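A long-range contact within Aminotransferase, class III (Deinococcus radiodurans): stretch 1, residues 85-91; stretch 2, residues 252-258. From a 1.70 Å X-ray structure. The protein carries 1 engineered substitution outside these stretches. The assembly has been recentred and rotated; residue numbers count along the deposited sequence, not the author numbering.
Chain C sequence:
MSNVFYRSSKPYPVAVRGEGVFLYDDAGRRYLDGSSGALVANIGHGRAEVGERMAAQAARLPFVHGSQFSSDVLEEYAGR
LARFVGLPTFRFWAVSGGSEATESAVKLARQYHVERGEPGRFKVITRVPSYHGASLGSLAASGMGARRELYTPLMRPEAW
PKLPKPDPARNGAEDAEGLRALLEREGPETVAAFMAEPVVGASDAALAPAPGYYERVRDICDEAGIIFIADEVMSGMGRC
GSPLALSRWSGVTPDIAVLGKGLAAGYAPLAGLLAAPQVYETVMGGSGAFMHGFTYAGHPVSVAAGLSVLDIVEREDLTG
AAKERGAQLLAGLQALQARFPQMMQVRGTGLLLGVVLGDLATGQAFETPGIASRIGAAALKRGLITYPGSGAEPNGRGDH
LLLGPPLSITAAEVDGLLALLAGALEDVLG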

# COMPACT_ATOMS: atom_id res chain seq x y z
N VAL C 85 20.41 1.61 -10.83
CA VAL C 85 20.46 0.16 -10.76
C VAL C 85 21.07 -0.53 -11.97
O VAL C 85 21.09 -1.76 -12.03
CB VAL C 85 19.07 -0.45 -10.48
CG1 VAL C 85 18.50 0.16 -9.21
CG2 VAL C 85 18.13 -0.18 -11.65
N GLY C 86 21.55 0.25 -12.93
CA GLY C 86 22.16 -0.34 -14.11
C GLY C 86 21.19 -0.90 -15.13
O GLY C 86 21.53 -1.80 -15.90
N LEU C 87 19.97 -0.35 -15.14
CA LEU C 87 18.93 -0.76 -16.09
C LEU C 87 18.39 0.54 -16.69
O LEU C 87 17.19 0.79 -16.66
CB LEU C 87 17.81 -1.50 -15.35
CG LEU C 87 18.22 -2.74 -14.55
CD1 LEU C 87 17.02 -3.30 -13.80
CD2 LEU C 87 18.80 -3.80 -15.49
N PRO C 88 19.28 1.37 -17.26
CA PRO C 88 18.92 2.66 -17.87
C PRO C 88 17.75 2.73 -18.85
O PRO C 88 17.12 3.78 -18.97
CB PRO C 88 20.23 3.13 -18.48
CG PRO C 88 20.92 1.85 -18.84
CD PRO C 88 20.67 1.01 -17.62
N THR C 89 17.45 1.64 -19.55
CA THR C 89 16.36 1.64 -20.52
C THR C 89 15.06 1.07 -19.98
O THR C 89 14.04 1.10 -20.66
CB THR C 89 16.72 0.81 -21.77
OG1 THR C 89 16.86 -0.56 -21.40
CG2 THR C 89 18.03 1.30 -22.38
N PHE C 90 15.08 0.55 -18.76
CA PHE C 90 13.89 -0.06 -18.17
C PHE C 90 12.80 0.94 -17.76
O PHE C 90 13.08 2.11 -17.48
CB PHE C 90 14.28 -0.93 -16.97
CG PHE C 90 14.86 -2.27 -17.37
CD1 PHE C 90 15.80 -2.36 -18.39
CD2 PHE C 90 14.47 -3.43 -16.70
CE1 PHE C 90 16.36 -3.60 -18.74
CE2 PHE C 90 15.02 -4.67 -17.04
CZ PHE C 90 15.96 -4.75 -18.06
N ARG C 91 11.57 0.44 -17.73
CA ARG C 91 10.39 1.23 -17.38
C ARG C 91 9.96 0.98 -15.94
O ARG C 91 9.78 -0.16 -15.54
CB ARG C 91 9.24 0.89 -18.33
CG ARG C 91 9.51 1.28 -19.77
CD ARG C 91 9.25 2.77 -19.99
NE ARG C 91 9.45 3.15 -21.38
CZ ARG C 91 8.88 4.20 -21.96
NH1 ARG C 91 8.06 4.99 -21.27
NH2 ARG C 91 9.13 4.47 -23.23
N VAL C 252 24.59 -9.76 -14.20
CA VAL C 252 23.36 -10.30 -14.78
C VAL C 252 22.19 -9.36 -14.50
O VAL C 252 22.09 -8.76 -13.43
CB VAL C 252 23.03 -11.70 -14.20
CG1 VAL C 252 21.59 -12.09 -14.55
CG2 VAL C 252 23.99 -12.74 -14.79
N THR C 253 21.31 -9.23 -15.49
CA THR C 253 20.13 -8.38 -15.36
C THR C 253 18.89 -9.22 -15.65
O THR C 253 18.92 -10.12 -16.48
CB THR C 253 20.18 -7.19 -16.35
OG1 THR C 253 20.32 -7.68 -17.69
CG2 THR C 253 21.34 -6.27 -16.01
N PRO C 254 17.79 -8.94 -14.94
CA PRO C 254 16.54 -9.67 -15.12
C PRO C 254 15.68 -8.98 -16.18
O PRO C 254 16.07 -7.95 -16.73
CB PRO C 254 15.91 -9.60 -13.74
CG PRO C 254 16.23 -8.19 -13.33
CD PRO C 254 17.67 -7.98 -13.82
N ASP C 255 14.52 -9.56 -16.46
CA ASP C 255 13.58 -8.98 -17.41
C ASP C 255 12.68 -8.03 -16.61
O ASP C 255 12.19 -7.04 -17.13
CB ASP C 255 12.77 -10.07 -18.09
CG ASP C 255 13.64 -11.00 -18.91
OD1 ASP C 255 14.43 -10.48 -19.74
OD2 ASP C 255 13.55 -12.23 -18.74
N ILE C 256 12.49 -8.35 -15.33
CA ILE C 256 11.69 -7.52 -14.42
C ILE C 256 12.36 -7.53 -13.05
O ILE C 256 12.66 -8.60 -12.52
CB ILE C 256 10.26 -8.06 -14.23
CG1 ILE C 256 9.48 -8.01 -15.54
CG2 ILE C 256 9.54 -7.22 -13.17
CD1 ILE C 256 8.11 -8.69 -15.46
N ALA C 257 12.62 -6.35 -12.50
CA ALA C 257 13.23 -6.24 -11.17
C ALA C 257 12.17 -5.64 -10.24
O ALA C 257 11.63 -4.57 -10.53
CB ALA C 257 14.46 -5.34 -11.21
N VAL C 258 11.88 -6.34 -9.15
CA VAL C 258 10.88 -5.87 -8.19
C VAL C 258 11.56 -5.17 -7.02
O VAL C 258 12.45 -5.74 -6.39
CB VAL C 258 10.04 -7.04 -7.65
CG1 VAL C 258 8.86 -6.51 -6.82
CG2 VAL C 258 9.54 -7.89 -8.81

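The two stretches, at least 164 residues apart in sequence wherever they touch, meet mainly through van der Waals packing; no hydrogen bond crosses between them, and together they bury a modest 214 Å². Leu87 and Phe90 give up the most area to the other stretch, 56 and 52 Å².

The apolar contacts centre on Leu87. Its CA-to-CB bond points toward the second stretch, and the m,t rotamer spreads the two terminal methyls over different partners. Leu87 CD2 lies 3.6 Å from Thr253 CG2, whereas Leu87 CD1 lies 4.2 Å from Ala257 CB; a branched side chain thus reaches two residues at once. Thr253, with chi1 in the p well, presents its methyl to the leucine, so that a residue with a polar hydroxyl still contributes an apolar surface. Ala257, in the strand that begins at Ile256, also points toward the first stretch; its short side chain meets the leucine methyl at ordinary packing distance, and both residues are buried.

The second kind of contact sets an aromatic ring against backbone carbonyls. The CA-to-CB bond of Phe90 points toward the second stretch, and with chi1 at -77° its ring lies against the loop preceding the strand, where Phe90 CE2 approaches Pro254 O at 3.5 Å, near the ring plane. This edge-on approach brings the slightly positive ring hydrogens toward the carbonyl oxygen, a weakly favourable arrangement. Asp255 O is 3.7 Å from Phe90 CE2. Asp255 thus takes part through its backbone, while its CA-to-CB bond points away and OD2 is hydrogen-bonded elsewhere in the structure.

Both large side chains come from a compact turn just after a helix. Gly86 follows the end of the helix in a Schellman motif, with a positive phi of 78° that favours glycine. A type I turn follows from Leu87 to Phe90, closed by a hydrogen bond from Phe90 N to Leu87 O (3.0 Å).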